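Local structure of hemolysin-related protein (6MLT) at residues D219-S225 with L237-A243; S270-G274 with Y447-A452. The protein probably helps biofilms adhere, as a secreted, carbohydrate-binding protein of the Vibrio cholerae biofilm matrix that also binds metal ions. One frame throughout, in Å; residues are numbered along the deposited sequence.

Interaction 1 of 2, residues D219-S225 with L237-A243; sequences DTVWFSS and LVVSVPA
Residues 219-225 and 237-243 run antiparallel, their end-to-end directions 147° apart. Leu237 to Val241 is extended strand; its partner becomes regular strand only at Ser224. Ser225 and Val238 form a hydrogen-bonded pair (Ser225 N to Val238 O 2.9 Å, Val238 N to Ser225 O 2.8 Å), followed by the non-hydrogen-bonded pair Ser224-Val239, CA atoms 4.5 Å apart. The register then slips by one residue: Trp222 and Phe223 both face Ser240, with Trp222 N to Ser240 O at 2.9 Å and a weak bond from Ser240 N to Phe223 O at 3.4 Å. Trp222 makes this bulge-like kink at phi/psi -97/-129. Farther out, a water joins Thr220 O to Ala243 N, 2.8 Å from each, and Asp219 OD1 takes the amide of Thr220 (N to OD1 2.8 Å).

Trp222 (chi1 m, chi2 67°) lays its five-membered ring over Pro242, whose CG sits 3.7 Å from the ring centroid in a CH-pi contact. Val221 (t) touches Val241 (t), CG2 to CG2 3.9 Å, and reaches Val239 CB from CG1 at 4.0 Å. Phe223 (m) has its CB pointing away from 237-243, and its ring meets those of Trp521 and Tyr576. Ser224 and Val239 share a face that packs on Phe199 of the preceding blade, whereas the hydroxyls of Ser225 and Ser240 bond to Gln277 of the following one. The pairing of an inner strand with the second strand, hydrophobic residues filling the gap to a neighbouring sheet, is characteristic of a four-stranded beta-propeller blade.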
ATOM      1  N   ASP A 219     -21.359   7.306  12.752  1.00 22.49           N
ATOM      2  CA  ASP A 219     -22.040   7.376  11.464  1.00 21.09           C
ATOM      3  C   ASP A 219     -21.361   6.354  10.563  1.00 19.79           C
ATOM      4  O   ASP A 219     -20.426   5.663  10.979  1.00 19.11           O
ATOM      5  CB  ASP A 219     -21.981   8.794  10.874  1.00 19.93           C
ATOM      6  CG  ASP A 219     -23.163   9.124   9.948  1.00 25.30           C
ATOM      7  OD1 ASP A 219     -23.801   8.202   9.387  1.00 23.70           O
ATOM      8  OD2 ASP A 219     -23.439  10.330   9.768  1.00 26.31           O
ATOM      9  N   THR A 220     -21.830   6.272   9.321  1.00 20.03           N
ATOM     10  CA  THR A 220     -21.296   5.314   8.357  1.00 19.68           C
ATOM     11  C   THR A 220     -19.786   5.465   8.220  1.00 16.92           C
ATOM     12  O   THR A 220     -19.273   6.578   8.086  1.00 17.18           O
ATOM     13  CB  THR A 220     -21.963   5.531   6.993  1.00 20.81           C
ATOM     14  OG1 THR A 220     -23.382   5.397   7.127  1.00 21.12           O
ATOM     15  CG2 THR A 220     -21.459   4.528   5.961  1.00 22.03           C
ATOM     16  N   VAL A 221     -19.082   4.334   8.229  1.00 14.63           N
ATOM     17  CA  VAL A 221     -17.652   4.306   7.945  1.00 16.56           C
ATOM     18  C   VAL A 221     -17.480   4.175   6.439  1.00 16.21           C
ATOM     19  O   VAL A 221     -17.999   3.235   5.825  1.00 17.32           O
ATOM     20  CB  VAL A 221     -16.953   3.152   8.679  1.00 17.02           C
ATOM     21  CG1 VAL A 221     -15.478   3.129   8.345  1.00 17.35           C
ATOM     22  CG2 VAL A 221     -17.158   3.265  10.186  1.00 20.35           C
ATOM     23  N   TRP A 222     -16.752   5.110   5.848  1.00 15.02           N
ATOM     24  CA  TRP A 222     -16.565   5.171   4.404  1.00 16.97           C
ATOM     25  C   TRP A 222     -15.239   4.490   4.057  1.00 16.10           C
ATOM     26  O   TRP A 222     -15.022   3.366   4.525  1.00 17.42           O
ATOM     27  CB  TRP A 222     -16.704   6.621   3.940  1.00 17.43           C
ATOM     28  CG  TRP A 222     -18.128   7.032   3.739  1.00 16.13           C
ATOM     29  CD1 TRP A 222     -19.088   7.163   4.696  1.00 15.42           C
ATOM     30  CD2 TRP A 222     -18.752   7.364   2.492  1.00 14.74           C
ATOM     31  NE1 TRP A 222     -20.274   7.557   4.123  1.00 17.43           N
ATOM     32  CE2 TRP A 222     -20.091   7.692   2.771  1.00 15.83           C
ATOM     33  CE3 TRP A 222     -18.305   7.416   1.168  1.00 16.59           C
ATOM     34  CZ2 TRP A 222     -20.992   8.066   1.776  1.00 18.48           C
ATOM     35  CZ3 TRP A 222     -19.202   7.794   0.180  1.00 20.88           C
ATOM     36  CH2 TRP A 222     -20.524   8.112   0.489  1.00 21.04           C
ATOM     37  N   PHE A 223     -14.348   5.104   3.286  1.00 15.59           N
ATOM     38  CA  PHE A 223     -13.227   4.383   2.715  1.00 15.84           C
ATOM     39  C   PHE A 223     -12.129   4.161   3.744  1.00 18.60           C
ATOM     40  O   PHE A 223     -11.979   4.910   4.717  1.00 19.34           O
ATOM     41  CB  PHE A 223     -12.687   5.135   1.500  1.00 15.75           C
ATOM     42  CG  PHE A 223     -13.678   5.221   0.374  1.00 14.82           C
ATOM     43  CD1 PHE A 223     -13.867   4.144  -0.472  1.00 18.59           C
ATOM     44  CD2 PHE A 223     -14.441   6.360   0.179  1.00 15.29           C
ATOM     45  CE1 PHE A 223     -14.794   4.208  -1.500  1.00 18.32           C
ATOM     46  CE2 PHE A 223     -15.370   6.422  -0.848  1.00 18.51           C
ATOM     47  CZ  PHE A 223     -15.539   5.345  -1.686  1.00 17.98           C
ATOM     48  N   SER A 224     -11.367   3.100   3.518  1.00 16.43           N
ATOM     49  CA  SER A 224     -10.305   2.692   4.407  1.00 16.93           C
ATOM     50  C   SER A 224      -9.052   2.410   3.594  1.00 17.47           C
ATOM     51  O   SER A 224      -9.094   2.244   2.369  1.00 18.06           O
ATOM     52  CB  SER A 224     -10.709   1.451   5.217  1.00 21.88           C
ATOM     53  OG  SER A 224     -10.984   0.363   4.354  1.00 27.96           O
ATOM     54  N   SER A 225      -7.936   2.393   4.309  1.00 15.26           N
ATOM     55  CA  SER A 225      -6.619   2.077   3.788  1.00 16.79           C
ATOM     56  C   SER A 225      -5.973   1.089   4.744  1.00 20.59           C
ATOM     57  O   SER A 225      -6.217   1.132   5.951  1.00 21.84           O
ATOM     58  CB  SER A 225      -5.729   3.334   3.689  1.00 16.85           C
ATOM     59  OG  SER A 225      -6.330   4.355   2.913  1.00 19.65           O
ATOM     60  N   LEU A 237      -5.217  -0.382   9.978  1.00 21.56           N
ATOM     61  CA  LEU A 237      -6.345   0.013   9.151  1.00 20.35           C
ATOM     62  C   LEU A 237      -6.674   1.471   9.442  1.00 21.40           C
ATOM     63  O   LEU A 237      -6.861   1.843  10.604  1.00 22.43           O
ATOM     64  CB  LEU A 237      -7.542  -0.889   9.453  1.00 24.80           C
ATOM     65  CG  LEU A 237      -8.748  -0.914   8.529  1.00 33.97           C
ATOM     66  CD1 LEU A 237      -8.369  -1.402   7.138  1.00 36.57           C
ATOM     67  CD2 LEU A 237      -9.817  -1.813   9.144  1.00 37.37           C
ATOM     68  N   VAL A 238      -6.715   2.295   8.399  1.00 18.29           N
ATOM     69  CA  VAL A 238      -7.102   3.700   8.513  1.00 18.25           C
ATOM     70  C   VAL A 238      -8.527   3.838   8.001  1.00 20.06           C
ATOM     71  O   VAL A 238      -8.832   3.381   6.895  1.00 20.96           O
ATOM     72  CB  VAL A 238      -6.152   4.611   7.715  1.00 18.10           C
ATOM     73  CG1 VAL A 238      -6.465   6.070   8.002  1.00 19.01           C
ATOM     74  CG2 VAL A 238      -4.706   4.297   8.048  1.00 18.40           C
ATOM     75  N   VAL A 239      -9.393   4.485   8.784  1.00 17.31           N
ATOM     76  CA  VAL A 239     -10.806   4.607   8.440  1.00 19.04           C
ATOM     77  C   VAL A 239     -11.255   6.056   8.587  1.00 19.65           C
ATOM     78  O   VAL A 239     -10.767   6.793   9.451  1.00 19.58           O
ATOM     79  CB  VAL A 239     -11.685   3.682   9.308  1.00 20.88           C
ATOM     80  CG1 VAL A 239     -11.250   2.231   9.159  1.00 23.70           C
ATOM     81  CG2 VAL A 239     -11.640   4.101  10.777  1.00 22.41           C
ATOM     82  N   SER A 240     -12.218   6.448   7.752  1.00 18.81           N
ATOM     83  CA  SER A 240     -12.799   7.789   7.748  1.00 20.89           C
ATOM     84  C   SER A 240     -14.304   7.706   7.962  1.00 18.84           C
ATOM     85  O   SER A 240     -14.984   6.899   7.318  1.00 18.55           O
ATOM     86  CB  SER A 240     -12.518   8.515   6.422  1.00 24.40           C
ATOM     87  OG  SER A 240     -11.156   8.880   6.287  1.00 25.44           O
ATOM     88  N   VAL A 241     -14.820   8.555   8.846  1.00 17.48           N
ATOM     89  CA  VAL A 241     -16.256   8.741   9.041  1.00 16.31           C
ATOM     90  C   VAL A 241     -16.581  10.186   8.680  1.00 15.39           C
ATOM     91  O   VAL A 241     -16.233  11.095   9.445  1.00 17.53           O
ATOM     92  CB  VAL A 241     -16.674   8.431  10.487  1.00 18.03           C
ATOM     93  CG1 VAL A 241     -18.174   8.647  10.673  1.00 17.91           C
ATOM     94  CG2 VAL A 241     -16.282   7.008  10.863  1.00 20.07           C
ATOM     95  N   PRO A 242     -17.226  10.458   7.548  1.00 16.04           N
ATOM     96  CA  PRO A 242     -17.430  11.858   7.146  1.00 16.47           C
ATOM     97  C   PRO A 242     -18.584  12.543   7.854  1.00 16.42           C
ATOM     98  O   PRO A 242     -18.550  13.758   8.075  1.00 18.37           O
ATOM     99  CB  PRO A 242     -17.692  11.753   5.637  1.00 18.52           C
ATOM    100  CG  PRO A 242     -18.215  10.369   5.428  1.00 21.09           C
ATOM    101  CD  PRO A 242     -17.542   9.512   6.462  1.00 18.93           C
ATOM    102  N   ALA A 243     -19.605  11.778   8.224  1.00 18.78           N
ATOM    103  CA  ALA A 243     -20.803  12.350   8.825  1.00 21.29           C
ATOM    104  C   ALA A 243     -21.334  13.480   7.944  1.00 21.22           C
ATOM    105  O   ALA A 243     -21.308  13.370   6.715  1.00 18.67           O
ATOM    106  CB  ALA A 243     -20.501  12.834  10.245  1.00 22.65           C
TER
HETATM  107  O   HOH W   1     -20.445   9.098   7.750  1.00 17.24           O

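Interaction 2 of 2, residues S270-G274 with Y447-A452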
ATOM      1  N   SER A 270     -12.602  21.838  13.792  1.00 21.02           N
ATOM      2  CA  SER A 270     -12.089  22.875  12.906  1.00 22.00           C
ATOM      3  C   SER A 270     -11.937  22.400  11.463  1.00 22.25           C
ATOM      4  O   SER A 270     -11.719  23.232  10.577  1.00 20.36           O
ATOM      5  CB  SER A 270     -10.741  23.389  13.423  1.00 29.63           C
ATOM      6  OG  SER A 270      -9.713  22.442  13.183  1.00 35.72           O
ATOM      7  N   ASN A 271     -12.046  21.090  11.204  1.00 19.10           N
ATOM      8  CA  ASN A 271     -12.026  20.549   9.851  1.00 19.39           C
ATOM      9  C   ASN A 271     -12.728  19.200   9.870  1.00 20.59           C
ATOM     10  O   ASN A 271     -12.074  18.151   9.797  1.00 19.17           O
ATOM     11  CB  ASN A 271     -10.598  20.405   9.322  1.00 19.46           C
ATOM     12  CG  ASN A 271     -10.549  19.876   7.894  1.00 21.25           C
ATOM     13  OD1 ASN A 271     -11.445  20.139   7.086  1.00 20.02           O
ATOM     14  ND2 ASN A 271      -9.490  19.139   7.573  1.00 19.47           N
ATOM     15  N   PRO A 272     -14.046  19.189   9.986  1.00 20.68           N
ATOM     16  CA  PRO A 272     -14.788  17.931  10.081  1.00 20.03           C
ATOM     17  C   PRO A 272     -14.903  17.259   8.718  1.00 19.15           C
ATOM     18  O   PRO A 272     -14.439  17.764   7.697  1.00 17.88           O
ATOM     19  CB  PRO A 272     -16.158  18.377  10.606  1.00 20.58           C
ATOM     20  CG  PRO A 272     -16.318  19.745  10.064  1.00 20.45           C
ATOM     21  CD  PRO A 272     -14.938  20.360  10.072  1.00 19.11           C
ATOM     22  N   GLY A 273     -15.546  16.100   8.721  1.00 19.25           N
ATOM     23  CA  GLY A 273     -15.742  15.359   7.502  1.00 18.00           C
ATOM     24  C   GLY A 273     -14.542  14.491   7.159  1.00 17.19           C
ATOM     25  O   GLY A 273     -13.681  14.189   7.993  1.00 19.00           O
ATOM     26  N   GLY A 274     -14.493  14.099   5.888  1.00 17.10           N
ATOM     27  CA  GLY A 274     -13.470  13.201   5.393  1.00 18.05           C
ATOM     28  C   GLY A 274     -14.018  11.811   5.127  1.00 18.27           C
ATOM     29  O   GLY A 274     -14.548  11.170   6.042  1.00 19.62           O
ATOM     30  N   TYR A 447      -5.825  13.399   4.194  1.00 15.02           N
ATOM     31  CA  TYR A 447      -7.214  13.378   3.760  1.00 16.35           C
ATOM     32  C   TYR A 447      -7.759  14.796   3.723  1.00 17.37           C
ATOM     33  O   TYR A 447      -7.235  15.707   4.371  1.00 17.91           O
ATOM     34  CB  TYR A 447      -8.083  12.506   4.676  1.00 16.01           C
ATOM     35  CG  TYR A 447      -8.462  13.150   5.994  1.00 19.76           C
ATOM     36  CD1 TYR A 447      -7.594  13.123   7.080  1.00 20.75           C
ATOM     37  CD2 TYR A 447      -9.697  13.757   6.161  1.00 21.81           C
ATOM     38  CE1 TYR A 447      -7.946  13.693   8.290  1.00 20.44           C
ATOM     39  CE2 TYR A 447     -10.060  14.328   7.363  1.00 22.70           C
ATOM     40  CZ  TYR A 447      -9.184  14.293   8.426  1.00 21.29           C
ATOM     41  OH  TYR A 447      -9.549  14.864   9.625  1.00 22.48           O
ATOM     42  N   ALA A 448      -8.831  14.960   2.956  1.00 17.84           N
ATOM     43  CA  ALA A 448      -9.527  16.231   2.832  1.00 19.89           C
ATOM     44  C   ALA A 448     -10.820  16.194   3.635  1.00 19.30           C
ATOM     45  O   ALA A 448     -11.579  15.223   3.555  1.00 19.63           O
ATOM     46  CB  ALA A 448      -9.832  16.543   1.369  1.00 21.49           C
ATOM     47  N   GLY A 449     -11.062  17.251   4.407  1.00 18.61           N
ATOM     48  CA  GLY A 449     -12.315  17.446   5.097  1.00 19.26           C
ATOM     49  C   GLY A 449     -13.157  18.511   4.429  1.00 21.02           C
ATOM     50  O   GLY A 449     -12.959  18.855   3.259  1.00 18.16           O
ATOM     51  N   TYR A 450     -14.121  19.046   5.186  1.00 19.35           N
ATOM     52  CA  TYR A 450     -14.949  20.126   4.646  1.00 19.64           C
ATOM     53  C   TYR A 450     -14.135  21.383   4.357  1.00 20.71           C
ATOM     54  O   TYR A 450     -14.449  22.113   3.409  1.00 19.41           O
ATOM     55  CB  TYR A 450     -16.086  20.462   5.612  1.00 19.38           C
ATOM     56  CG  TYR A 450     -17.285  19.554   5.476  1.00 17.88           C
ATOM     57  CD1 TYR A 450     -18.206  19.743   4.453  1.00 20.74           C
ATOM     58  CD2 TYR A 450     -17.501  18.516   6.368  1.00 19.00           C
ATOM     59  CE1 TYR A 450     -19.311  18.918   4.321  1.00 19.68           C
ATOM     60  CE2 TYR A 450     -18.603  17.680   6.242  1.00 17.77           C
ATOM     61  CZ  TYR A 450     -19.500  17.887   5.220  1.00 19.31           C
ATOM     62  OH  TYR A 450     -20.591  17.063   5.097  1.00 19.73           O
ATOM     63  N   TYR A 451     -13.089  21.641   5.148  1.00 17.41           N
ATOM     64  CA  TYR A 451     -12.370  22.911   5.124  1.00 19.81           C
ATOM     65  C   TYR A 451     -10.902  22.827   4.719  1.00 22.55           C
ATOM     66  O   TYR A 451     -10.347  23.852   4.296  1.00 23.04           O
ATOM     67  CB  TYR A 451     -12.420  23.579   6.510  1.00 17.21           C
ATOM     68  CG  TYR A 451     -13.814  23.838   7.058  1.00 20.73           C
ATOM     69  CD1 TYR A 451     -14.844  24.278   6.240  1.00 23.79           C
ATOM     70  CD2 TYR A 451     -14.087  23.653   8.406  1.00 24.65           C
ATOM     71  CE1 TYR A 451     -16.117  24.513   6.752  1.00 23.53           C
ATOM     72  CE2 TYR A 451     -15.344  23.885   8.927  1.00 24.42           C
ATOM     73  CZ  TYR A 451     -16.356  24.311   8.096  1.00 24.21           C
ATOM     74  OH  TYR A 451     -17.604  24.544   8.616  1.00 26.15           O
ATOM     75  N   ALA A 452     -10.247  21.675   4.859  1.00 21.25           N
ATOM     76  CA  ALA A 452      -8.807  21.627   4.644  1.00 21.09           C
ATOM     77  C   ALA A 452      -8.347  20.206   4.358  1.00 20.12           C
ATOM     78  O   ALA A 452      -9.039  19.228   4.660  1.00 17.67           O
ATOM     79  CB  ALA A 452      -8.045  22.169   5.856  1.00 20.86           C
TER
HETATM   80  O   HOH W   2     -12.185  15.445   9.920  1.00 16.63           O
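Asn271 does most of the work here. With chi1 at t and chi2 at 32°, its carboxamide lies alongside the turn between strands 443-448 and 452-457 and bonds to it much as a peptide group would. OD1 accepts from two successive amides, Tyr451 N and Ala452 N, each at 3.0 Å, while ND2 donates to Ala452 O at 2.9 Å and has a second partner in Asp454. Ala452 O also receives Gly449 N (2.8 Å), which closes the turn. One residue on, Pro272 O takes Tyr450 N at 2.8 Å.

Three tyrosines surround this polar core. Tyr450 (m) brings CD2 to 4.1 Å from Pro272 CG; Tyr451 (m) approaches Pro272 from another direction, CE2 to CD 3.7 Å, and presents its ring edge to Ser270 O. Tyr447 (p) points at the loop, and its OH donates to a water that in turn bonds to Asn271 O and Gly273 O, 2.7 Å in each case. The backbone angles of Gly273 and Gly274 already demand glycine, and a CB there would also strike the Tyr450 and Tyr447 rings; at Gly449 the contact itself is the reason, a CB hitting Asn271 OD1 and Pro272 O. The result is a tight beta-hairpin turn, its backbone bound by an asparagine of the connection from one propeller blade's outer strand to the next blade's inner strand.

In the fold
The two contacts follow one another along the chain, centres 13 Å apart, on successive blades of the propeller. Interaction 1 pairs the first two strands of the blade running from 224 to 266; interaction 2 sets the loop leaving that blade against the hairpin turn of the next. They touch directly, Gly274 O lying 3.2 Å from Pro242 CB and 3.4 Å from Ser240 CB. Ser275 of the connection bonds to Phe223, and Gln277, on the next blade's inner strand, bonds to Ser225 and Ser240, tying the two blades together. Between strands 277-279 and 443-448 the chain makes its excursion through the beta-prism lectin domain; interaction 2 therefore joins propeller segments on either side of that insertion.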